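Local coordinates for rifin (Plasmodium falciparum, PDB 7JZK), which binds the human immune receptor LAIR1 through its V2 domain, here in complex with the LAIR1 ectodomain taken from antibody MGD21, at the interface of chains B and A. Coordinates in Å, arbitrary orientation; residue numbers count along the deposited sequence, not the author numbering. Chains: chain A, Rifin; chain B, LAIR1 ecotodomain from MGD21 antibody.

Contact 1: the interface of chains B and A. Residues chain B 37, 39, 43-46; chain A 76-78, 83, 86, 89, 92, 98.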
ATOM      1  N   LEU B  37      -2.268  -3.655  10.377  1.00 39.30           N
ATOM      2  CA  LEU B  37      -1.994  -5.082  10.415  1.00 40.42           C
ATOM      3  C   LEU B  37      -0.978  -5.394   9.333  1.00 41.59           C
ATOM      4  O   LEU B  37      -1.237  -5.132   8.152  1.00 43.95           O
ATOM      5  CB  LEU B  37      -3.268  -5.887  10.213  1.00 35.56           C
ATOM      6  CG  LEU B  37      -3.079  -7.381  10.019  1.00 38.13           C
ATOM      7  CD1 LEU B  37      -2.773  -8.053  11.359  1.00 38.55           C
ATOM      8  CD2 LEU B  37      -4.388  -7.905   9.456  1.00 34.22           C
ATOM      9  N   ARG B  39       2.026  -7.898   7.457  1.00 43.10           N
ATOM     10  CA  ARG B  39       2.388  -9.294   7.170  1.00 43.18           C
ATOM     11  C   ARG B  39       3.848  -9.494   7.554  1.00 43.08           C
ATOM     12  O   ARG B  39       4.387  -8.668   8.265  1.00 40.33           O
ATOM     13  CB  ARG B  39       2.130  -9.606   5.699  1.00 50.37           C
ATOM     14  CG  ARG B  39       0.673  -9.513   5.282  1.00 48.28           C
ATOM     15  CD  ARG B  39       0.266 -10.779   4.562  1.00 57.25           C
ATOM     16  NE  ARG B  39       0.519 -11.947   5.389  1.00 67.07           N
ATOM     17  CZ  ARG B  39       0.255 -13.195   5.034  1.00 60.42           C
ATOM     18  NH1 ARG B  39      -0.282 -13.456   3.857  1.00 55.24           N
ATOM     19  NH2 ARG B  39       0.531 -14.181   5.861  1.00 58.72           N
ATOM     20  N   TYR B  43       5.990  -3.621   4.236  1.00 37.03           N
ATOM     21  CA  TYR B  43       5.286  -2.959   3.116  1.00 41.84           C
ATOM     22  C   TYR B  43       3.970  -3.633   2.741  1.00 38.08           C
ATOM     23  O   TYR B  43       3.276  -3.096   1.906  1.00 43.27           O
ATOM     24  CB  TYR B  43       6.257  -2.789   1.951  1.00 41.93           C
ATOM     25  CG  TYR B  43       7.045  -4.009   1.551  1.00 45.48           C
ATOM     26  CD1 TYR B  43       8.339  -4.199   2.002  1.00 41.54           C
ATOM     27  CD2 TYR B  43       6.516  -4.951   0.690  1.00 37.66           C
ATOM     28  CE1 TYR B  43       9.077  -5.306   1.625  1.00 46.45           C
ATOM     29  CE2 TYR B  43       7.238  -6.063   0.302  1.00 39.29           C
ATOM     30  CZ  TYR B  43       8.524  -6.239   0.772  1.00 49.28           C
ATOM     31  OH  TYR B  43       9.247  -7.329   0.400  1.00 52.56           O
ATOM     32  N   LEU B  44       3.689  -4.797   3.290  1.00 42.06           N
ATOM     33  CA  LEU B  44       2.395  -5.461   3.039  1.00 42.03           C
ATOM     34  C   LEU B  44       1.533  -5.229   4.274  1.00 46.62           C
ATOM     35  O   LEU B  44       1.818  -5.817   5.316  1.00 43.70           O
ATOM     36  CB  LEU B  44       2.664  -6.933   2.749  1.00 36.84           C
ATOM     37  CG  LEU B  44       3.701  -7.210   1.669  1.00 46.03           C
ATOM     38  CD1 LEU B  44       4.061  -8.685   1.639  1.00 49.10           C
ATOM     39  CD2 LEU B  44       3.194  -6.760   0.313  1.00 41.63           C
ATOM     40  N   TYR B  45       0.559  -4.333   4.159  1.00 47.14           N
ATOM     41  CA  TYR B  45      -0.223  -3.944   5.351  1.00 42.88           C
ATOM     42  C   TYR B  45      -1.650  -3.503   5.047  1.00 42.83           C
ATOM     43  O   TYR B  45      -1.932  -3.146   3.911  1.00 43.59           O
ATOM     44  CB  TYR B  45       0.544  -2.880   6.139  1.00 36.71           C
ATOM     45  CG  TYR B  45       0.784  -1.534   5.514  1.00 36.29           C
ATOM     46  CD1 TYR B  45       2.066  -1.127   5.202  1.00 37.70           C
ATOM     47  CD2 TYR B  45      -0.247  -0.634   5.325  1.00 40.35           C
ATOM     48  CE1 TYR B  45       2.314   0.124   4.672  1.00 37.37           C
ATOM     49  CE2 TYR B  45      -0.020   0.614   4.780  1.00 32.33           C
ATOM     50  CZ  TYR B  45       1.265   0.994   4.456  1.00 33.57           C
ATOM     51  OH  TYR B  45       1.490   2.225   3.931  1.00 34.04           O
ATOM     52  N   SER B  46      -2.510  -3.511   6.063  1.00 42.23           N
ATOM     53  CA  SER B  46      -3.848  -2.944   5.934  1.00 33.73           C
ATOM     54  C   SER B  46      -4.119  -2.089   7.158  1.00 46.39           C
ATOM     55  O   SER B  46      -3.872  -2.520   8.294  1.00 42.11           O
ATOM     56  CB  SER B  46      -4.900  -4.036   5.799  1.00 38.68           C
ATOM     57  OG  SER B  46      -4.855  -4.601   4.494  1.00 47.07           O
TER
ATOM     58  N   CYS A  76      -1.206  -4.383  -2.026  1.00 40.57           N
ATOM     59  CA  CYS A  76      -0.183  -4.597  -1.012  1.00 39.46           C
ATOM     60  C   CYS A  76      -0.825  -4.666   0.361  1.00 34.67           C
ATOM     61  O   CYS A  76      -0.374  -4.032   1.313  1.00 38.83           O
ATOM     62  CB  CYS A  76       0.849  -3.485  -1.023  1.00 38.94           C
ATOM     63  SG  CYS A  76       1.540  -3.203  -2.627  1.00 43.10           S
ATOM     64  N   ASP A  77      -1.881  -5.456   0.491  1.00 38.44           N
ATOM     65  CA  ASP A  77      -2.671  -5.480   1.713  1.00 41.61           C
ATOM     66  C   ASP A  77      -2.455  -6.759   2.516  1.00 45.11           C
ATOM     67  O   ASP A  77      -1.845  -7.730   2.055  1.00 40.90           O
ATOM     68  CB  ASP A  77      -4.165  -5.331   1.410  1.00 38.36           C
ATOM     69  CG  ASP A  77      -4.723  -6.485   0.592  1.00 49.55           C
ATOM     70  OD1 ASP A  77      -4.190  -6.803  -0.502  1.00 55.01           O
ATOM     71  OD2 ASP A  77      -5.666  -7.135   1.095  1.00 52.09           O
ATOM     72  N   ALA A  78      -2.999  -6.747   3.744  1.00 41.12           N
ATOM     73  CA  ALA A  78      -2.856  -7.876   4.649  1.00 40.55           C
ATOM     74  C   ALA A  78      -3.879  -8.973   4.373  1.00 40.61           C
ATOM     75  O   ALA A  78      -3.659 -10.118   4.775  1.00 47.68           O
ATOM     76  CB  ALA A  78      -2.958  -7.388   6.111  1.00 38.65           C
ATOM     77  N   ILE A  83       1.132 -11.815  -2.739  1.00 47.76           N
ATOM     78  CA  ILE A  83       1.300 -10.636  -3.577  1.00 54.32           C
ATOM     79  C   ILE A  83       2.323 -10.991  -4.633  1.00 50.35           C
ATOM     80  O   ILE A  83       3.473 -11.291  -4.317  1.00 45.29           O
ATOM     81  CB  ILE A  83       1.733  -9.393  -2.787  1.00 51.29           C
ATOM     82  CG1 ILE A  83       0.585  -8.829  -1.944  1.00 47.43           C
ATOM     83  CG2 ILE A  83       2.254  -8.284  -3.717  1.00 49.82           C
ATOM     84  CD1 ILE A  83       0.403  -9.488  -0.611  1.00 48.92           C
ATOM     85  N   GLN A  86       5.949  -7.956  -5.395  1.00 45.64           N
ATOM     86  CA  GLN A  86       6.564  -7.399  -4.173  1.00 42.53           C
ATOM     87  C   GLN A  86       7.301  -6.078  -4.432  1.00 40.55           C
ATOM     88  O   GLN A  86       7.278  -5.242  -3.548  1.00 47.24           O
ATOM     89  CB  GLN A  86       7.428  -8.484  -3.540  1.00 44.21           C
ATOM     90  CG  GLN A  86       6.643  -9.734  -3.187  1.00 65.58           C
ATOM     91  CD  GLN A  86       6.241  -9.742  -1.736  1.00 77.97           C
ATOM     92  OE1 GLN A  86       6.908  -9.160  -0.889  1.00106.82           O
ATOM     93  NE2 GLN A  86       5.148 -10.421  -1.435  1.00 57.57           N
ATOM     94  N   CYS A  89       5.180  -2.986  -3.924  1.00 37.88           N
ATOM     95  CA  CYS A  89       4.911  -2.715  -2.519  1.00 44.30           C
ATOM     96  C   CYS A  89       6.171  -2.247  -1.800  1.00 41.67           C
ATOM     97  O   CYS A  89       6.102  -1.355  -0.954  1.00 38.69           O
ATOM     98  CB  CYS A  89       4.340  -3.988  -1.881  1.00 41.26           C
ATOM     99  SG  CYS A  89       2.951  -4.642  -2.852  1.00 42.23           S
ATOM    100  N   ARG A  92       7.045   1.408  -0.759  1.00 41.55           N
ATOM    101  CA  ARG A  92       6.673   2.009   0.521  1.00 42.08           C
ATOM    102  C   ARG A  92       7.888   2.193   1.420  1.00 40.82           C
ATOM    103  O   ARG A  92       7.915   3.107   2.251  1.00 37.54           O
ATOM    104  CB  ARG A  92       5.625   1.148   1.214  1.00 37.38           C
ATOM    105  CG  ARG A  92       4.241   1.393   0.710  1.00 32.93           C
ATOM    106  CD  ARG A  92       3.320   0.392   1.313  1.00 33.30           C
ATOM    107  NE  ARG A  92       1.937   0.665   0.973  1.00 30.23           N
ATOM    108  CZ  ARG A  92       0.957  -0.177   1.249  1.00 34.76           C
ATOM    109  NH1 ARG A  92       1.247  -1.317   1.850  1.00 34.70           N
ATOM    110  NH2 ARG A  92      -0.296   0.113   0.925  1.00 39.72           N
ATOM    111  N   VAL A  98       6.493   2.910   5.392  1.00 43.19           N
ATOM    112  CA  VAL A  98       6.291   1.821   6.329  1.00 44.00           C
ATOM    113  C   VAL A  98       6.373   2.386   7.735  1.00 38.07           C
ATOM    114  O   VAL A  98       7.064   3.380   7.989  1.00 36.73           O
ATOM    115  CB  VAL A  98       7.334   0.711   6.094  1.00 46.05           C
ATOM    116  CG1 VAL A  98       7.220   0.177   4.675  1.00 41.41           C
ATOM    117  CG2 VAL A  98       8.726   1.262   6.290  1.00 39.52           C
TER
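The carbonyl oxygen of A:Cys76 is gripped by two donors, one from each chain. B:Tyr45 N, at the start of strand 45-48, donates to A:Cys76 O at 3.0 Å, from above the carbonyl plane, with 152° at the hydrogen. From its own chain A:Arg92 NH1 donates to A:Cys76 O at 3.2 Å, in the carbonyl plane and on a lone pair. A:Arg92 NH1 also donates to the carbonyl B:Tyr43 O at 2.7 Å, a more bent bond in which the donor stands above the carbonyl plane. A:Arg92, extended from CG to NE, leaves helix 86-94 and meets B:Tyr45 tip to tip. Guanidinium and phenol ring lie nearly parallel, 15° apart, and A:Arg92 NH1 lies 3.3 Å from the centroid of the B:Tyr45 ring, a cation-pi stack that, with the two bonds from NH1, should limit rotation of the guanidinium. B:Tyr45 CG is tucked between its own backbone N and carbonyl carbon (chi1 65°). B:Tyr43 does likewise, but its ring passes alongside A:Cys89, with CD2 near CB, and its hydroxyl OH donates to the A:Gln86 side-chain carbonyl OE1 at 3.2 Å. Ring and amide planes are steeply turned, and the bond lies in the amide plane. B:Leu44 brings CD2 to within 3.7 Å of A:Cys89 CB, against the A:Cys76–A:Cys89 disulfide, which ties the segment carrying the gripped carbonyl to the helix carrying A:Arg92. Farther along, the A:Ala78 backbone N points its hydrogen almost straight at the hydroxyl B:Ser46 OG, 2.9 Å away, and A:Ala78 CB packs on B:Leu37 CD2. The patch thus gives the V2 domain of the RIFIN a disulfide-braced surface with which to hold LAIR1.

Contact 2: the interface of chains B and A. Residues chain B 36, 79, 81, 84-86; chain A 98-105.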
ATOM      1  N   ARG B  36      -2.655  -0.764  12.213  1.00 42.85           N
ATOM      2  CA  ARG B  36      -2.114  -1.317  10.975  1.00 42.15           C
ATOM      3  C   ARG B  36      -1.726  -2.769  11.213  1.00 41.70           C
ATOM      4  O   ARG B  36      -0.921  -3.066  12.112  1.00 42.68           O
ATOM      5  CB  ARG B  36      -0.896  -0.524  10.505  1.00 41.79           C
ATOM      6  CG  ARG B  36       0.015  -1.213   9.508  1.00 40.48           C
ATOM      7  CD  ARG B  36       1.026  -0.215   8.936  1.00 37.79           C
ATOM      8  NE  ARG B  36       0.383   0.960   8.348  1.00 36.57           N
ATOM      9  CZ  ARG B  36       1.044   1.982   7.800  1.00 36.84           C
ATOM     10  NH1 ARG B  36       2.377   1.980   7.762  1.00 32.95           N
ATOM     11  NH2 ARG B  36       0.378   3.009   7.283  1.00 37.27           N
ATOM     12  N   ILE B  79       0.441  -2.866  14.778  1.00 42.94           N
ATOM     13  CA  ILE B  79       1.119  -1.655  15.204  1.00 44.57           C
ATOM     14  C   ILE B  79       0.072  -0.557  15.182  1.00 44.51           C
ATOM     15  O   ILE B  79      -0.852  -0.577  14.372  1.00 44.21           O
ATOM     16  CB  ILE B  79       2.338  -1.339  14.307  1.00 42.98           C
ATOM     17  CG1 ILE B  79       3.138  -0.155  14.849  1.00 38.65           C
ATOM     18  CG2 ILE B  79       1.903  -1.075  12.898  1.00 36.05           C
ATOM     19  CD1 ILE B  79       4.357   0.136  14.030  1.00 35.22           C
ATOM     20  N   TYR B  81      -0.965   3.760  15.800  1.00 41.14           N
ATOM     21  CA  TYR B  81      -0.507   5.138  15.750  1.00 49.29           C
ATOM     22  C   TYR B  81      -1.279   5.949  16.773  1.00 46.84           C
ATOM     23  O   TYR B  81      -2.505   5.946  16.764  1.00 47.41           O
ATOM     24  CB  TYR B  81      -0.689   5.727  14.339  1.00 47.87           C
ATOM     25  CG  TYR B  81       0.012   7.065  14.124  1.00 47.26           C
ATOM     26  CD1 TYR B  81       1.359   7.129  13.840  1.00 45.46           C
ATOM     27  CD2 TYR B  81      -0.676   8.271  14.212  1.00 49.43           C
ATOM     28  CE1 TYR B  81       2.004   8.360  13.666  1.00 47.60           C
ATOM     29  CE2 TYR B  81      -0.027   9.498  14.031  1.00 44.19           C
ATOM     30  CZ  TYR B  81       1.299   9.530  13.755  1.00 47.49           C
ATOM     31  OH  TYR B  81       1.920  10.736  13.557  1.00 46.03           O
ATOM     32  N   ARG B  84       0.944  11.173  17.621  1.00 60.96           N
ATOM     33  CA  ARG B  84       1.990  11.520  16.643  1.00 51.63           C
ATOM     34  C   ARG B  84       3.160  10.555  16.605  1.00 46.92           C
ATOM     35  O   ARG B  84       4.276  10.952  16.296  1.00 45.64           O
ATOM     36  CB  ARG B  84       2.538  12.920  16.850  1.00 63.14           C
ATOM     37  CG  ARG B  84       1.516  14.004  16.926  1.00 70.59           C
ATOM     38  CD  ARG B  84       2.029  15.047  17.899  1.00 85.75           C
ATOM     39  NE  ARG B  84       0.990  15.439  18.831  1.00 84.97           N
ATOM     40  CZ  ARG B  84       1.216  15.833  20.075  1.00 85.48           C
ATOM     41  NH1 ARG B  84       0.199  16.169  20.851  1.00 90.03           N
ATOM     42  NH2 ARG B  84       2.452  15.876  20.542  1.00 94.85           N
ATOM     43  N   LYS B  85       2.957   9.305  16.984  1.00 50.82           N
ATOM     44  CA  LYS B  85       4.045   8.357  16.859  1.00 51.06           C
ATOM     45  C   LYS B  85       3.490   6.971  16.673  1.00 49.25           C
ATOM     46  O   LYS B  85       2.455   6.625  17.227  1.00 50.15           O
ATOM     47  CB  LYS B  85       5.026   8.395  18.045  1.00 53.43           C
ATOM     48  CG  LYS B  85       4.439   8.438  19.415  1.00 49.61           C
ATOM     49  CD  LYS B  85       5.509   8.975  20.374  1.00 60.85           C
ATOM     50  CE  LYS B  85       6.132  10.257  19.837  1.00 60.37           C
ATOM     51  NZ  LYS B  85       6.964  10.957  20.855  1.00 68.68           N
ATOM     52  N   TRP B  86       4.181   6.200  15.859  1.00 46.91           N
ATOM     53  CA  TRP B  86       3.876   4.791  15.761  1.00 47.09           C
ATOM     54  C   TRP B  86       4.368   4.131  17.038  1.00 41.02           C
ATOM     55  O   TRP B  86       5.431   4.478  17.554  1.00 41.01           O
ATOM     56  CB  TRP B  86       4.586   4.170  14.552  1.00 41.88           C
ATOM     57  CG  TRP B  86       3.932   4.433  13.254  1.00 38.95           C
ATOM     58  CD1 TRP B  86       4.405   5.226  12.244  1.00 38.02           C
ATOM     59  CD2 TRP B  86       2.711   3.866  12.785  1.00 37.08           C
ATOM     60  NE1 TRP B  86       3.532   5.209  11.186  1.00 39.80           N
ATOM     61  CE2 TRP B  86       2.485   4.376  11.490  1.00 37.86           C
ATOM     62  CE3 TRP B  86       1.780   2.984  13.336  1.00 37.47           C
ATOM     63  CZ2 TRP B  86       1.362   4.036  10.739  1.00 35.22           C
ATOM     64  CZ3 TRP B  86       0.663   2.648  12.591  1.00 39.40           C
ATOM     65  CH2 TRP B  86       0.466   3.171  11.308  1.00 36.82           C
TER
ATOM     66  N   VAL A  98       6.493   2.910   5.392  1.00 43.19           N
ATOM     67  CA  VAL A  98       6.291   1.821   6.329  1.00 44.00           C
ATOM     68  C   VAL A  98       6.373   2.386   7.735  1.00 38.07           C
ATOM     69  O   VAL A  98       7.064   3.380   7.989  1.00 36.73           O
ATOM     70  CB  VAL A  98       7.334   0.711   6.094  1.00 46.05           C
ATOM     71  CG1 VAL A  98       7.220   0.177   4.675  1.00 41.41           C
ATOM     72  CG2 VAL A  98       8.726   1.262   6.290  1.00 39.52           C
ATOM     73  N   ALA A  99       5.636   1.781   8.650  1.00 40.62           N
ATOM     74  CA  ALA A  99       5.574   2.316  10.003  1.00 41.16           C
ATOM     75  C   ALA A  99       6.928   2.156  10.667  1.00 37.79           C
ATOM     76  O   ALA A  99       7.545   1.093  10.600  1.00 42.44           O
ATOM     77  CB  ALA A  99       4.495   1.602  10.817  1.00 32.54           C
ATOM     78  N   ASP A 100       7.401   3.206  11.315  1.00 44.50           N
ATOM     79  CA  ASP A 100       8.665   3.130  12.029  1.00 51.94           C
ATOM     80  C   ASP A 100       8.339   3.576  13.454  1.00 41.85           C
ATOM     81  O   ASP A 100       7.797   4.685  13.649  1.00 41.73           O
ATOM     82  CB  ASP A 100       9.709   3.978  11.281  1.00 40.92           C
ATOM     83  CG  ASP A 100      11.136   3.815  11.808  1.00 55.30           C
ATOM     84  OD1 ASP A 100      11.429   2.896  12.616  1.00 52.16           O
ATOM     85  OD2 ASP A 100      11.999   4.587  11.334  1.00 53.93           O
ATOM     86  N   PRO A 101       8.535   2.731  14.464  1.00 45.02           N
ATOM     87  CA  PRO A 101       8.108   3.111  15.824  1.00 44.98           C
ATOM     88  C   PRO A 101       8.763   4.411  16.258  1.00 42.99           C
ATOM     89  O   PRO A 101       9.934   4.671  15.965  1.00 45.75           O
ATOM     90  CB  PRO A 101       8.576   1.936  16.689  1.00 39.48           C
ATOM     91  CG  PRO A 101       8.635   0.779  15.778  1.00 42.31           C
ATOM     92  CD  PRO A 101       8.937   1.318  14.379  1.00 41.79           C
ATOM     93  N   GLY A 102       7.976   5.253  16.928  1.00 43.77           N
ATOM     94  CA  GLY A 102       8.479   6.492  17.487  1.00 44.84           C
ATOM     95  C   GLY A 102       8.382   7.702  16.584  1.00 51.98           C
ATOM     96  O   GLY A 102       8.638   8.819  17.043  1.00 54.90           O
ATOM     97  N   LYS A 103       8.011   7.529  15.323  1.00 48.69           N
ATOM     98  CA  LYS A 103       7.951   8.647  14.401  1.00 49.79           C
ATOM     99  C   LYS A 103       6.532   8.925  13.933  1.00 46.20           C
ATOM    100  O   LYS A 103       5.618   8.137  14.126  1.00 42.73           O
ATOM    101  CB  LYS A 103       8.917   8.401  13.235  1.00 51.65           C
ATOM    102  CG  LYS A 103      10.083   7.499  13.644  1.00 54.38           C
ATOM    103  CD  LYS A 103      11.389   7.792  12.910  1.00 59.78           C
ATOM    104  CE  LYS A 103      11.224   7.834  11.400  1.00 60.65           C
ATOM    105  NZ  LYS A 103      12.483   8.339  10.792  1.00 62.18           N
ATOM    106  N   SER A 104       6.378  10.096  13.333  1.00 48.35           N
ATOM    107  CA  SER A 104       5.096  10.606  12.889  1.00 49.92           C
ATOM    108  C   SER A 104       4.633   9.929  11.599  1.00 55.41           C
ATOM    109  O   SER A 104       5.391   9.287  10.893  1.00 49.10           O
ATOM    110  CB  SER A 104       5.161  12.134  12.738  1.00 54.98           C
ATOM    111  OG  SER A 104       6.391  12.559  12.155  1.00 61.36           O
ATOM    112  N   PHE A 105       3.339  10.043  11.345  1.00 57.02           N
ATOM    113  CA  PHE A 105       2.694   9.399  10.215  1.00 49.38           C
ATOM    114  C   PHE A 105       3.169  10.004   8.902  1.00 58.35           C
ATOM    115  O   PHE A 105       3.365  11.219   8.801  1.00 61.49           O
ATOM    116  CB  PHE A 105       1.185   9.561  10.337  1.00 49.42           C
ATOM    117  CG  PHE A 105       0.404   8.549   9.571  1.00 49.98           C
ATOM    118  CD1 PHE A 105      -0.007   7.387  10.189  1.00 40.16           C
ATOM    119  CD2 PHE A 105       0.021   8.783   8.255  1.00 53.43           C
ATOM    120  CE1 PHE A 105      -0.743   6.455   9.516  1.00 45.41           C
ATOM    121  CE2 PHE A 105      -0.730   7.849   7.568  1.00 49.76           C
ATOM    122  CZ  PHE A 105      -1.116   6.676   8.198  1.00 40.54           C
TER
HETATM  123  O   HOH W   1       4.190  -0.431   8.052  1.00 34.49           O
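Both faces of the indole of B:Trp86 are occupied: A:Ala99 CB sits over the centre of one, 3.5 Å from the five-membered ring centroid, while B:Tyr81 CD1 lies on the other, offset toward the rim. B:Trp86 CZ2 in turn rests over the guanidinium of B:Arg36, so the indole is also packed from within its own immunoglobulin domain, which may preorganise it for the RIFIN loop. The B:Tyr81 ring has A:Phe105 CD1 over its centre and A:Ser104 CA and B:Trp86 CG at its edge; the two aromatic planes of B:Tyr81 and A:Phe105 stand 81° apart, edge-to-face. A:Phe105, its CG anti to the backbone N (chi1 -158°), lays CB over the phenol and reaches on with CE1 to B:Trp86 CZ2 at 3.4 Å, so its rim touches both the phenol face and the CZ2 corner of the indole. The phenol oxygen B:Tyr81 OH accepts a hydrogen bond from A:Phe105 N at 2.7 Å, so one residue engages this tyrosine through both main chain and ring. Main-chain pairing fixes the loop along short strand 85-86. The carbonyl B:Trp86 O accepts from A:Gly102 N at 2.7 Å, on a lone pair and nearly straight (168° at the hydrogen), and B:Trp86 N donates to A:Lys103 O at 3.0 Å, in the carbonyl plane; B:Trp86 and A:Pro101 form a parallel beta bridge. A:Gly102 has a positive phi, which turns the chain between the paired groups. At the other end, B:Ile79 CD1 abuts A:Ala99 CB, and a water, 2.7 Å from A:Ala99 N, joins that backbone nitrogen to B:Arg36 NH1.

The C-alpha centres of contact 1 and contact 2 lie about 15 Å apart, and A:Val98 belongs to both. On the RIFIN, contact 1 draws on the segment after helix 61-75 and on helix 86-94, whereas contact 2 uses the loop that leads from that helix toward helix 108-126. On LAIR1, strand 34-38 serves both, with B:Leu37 in contact 1 and the adjacent B:Arg36 in contact 2; the loop of B:Tyr43 and B:Leu44 and strand 45-48 lie in the former, strands 74-82 and 85-86 in the latter. The two adjoining patches form one recognition surface, likely to fix the domains' relative orientation.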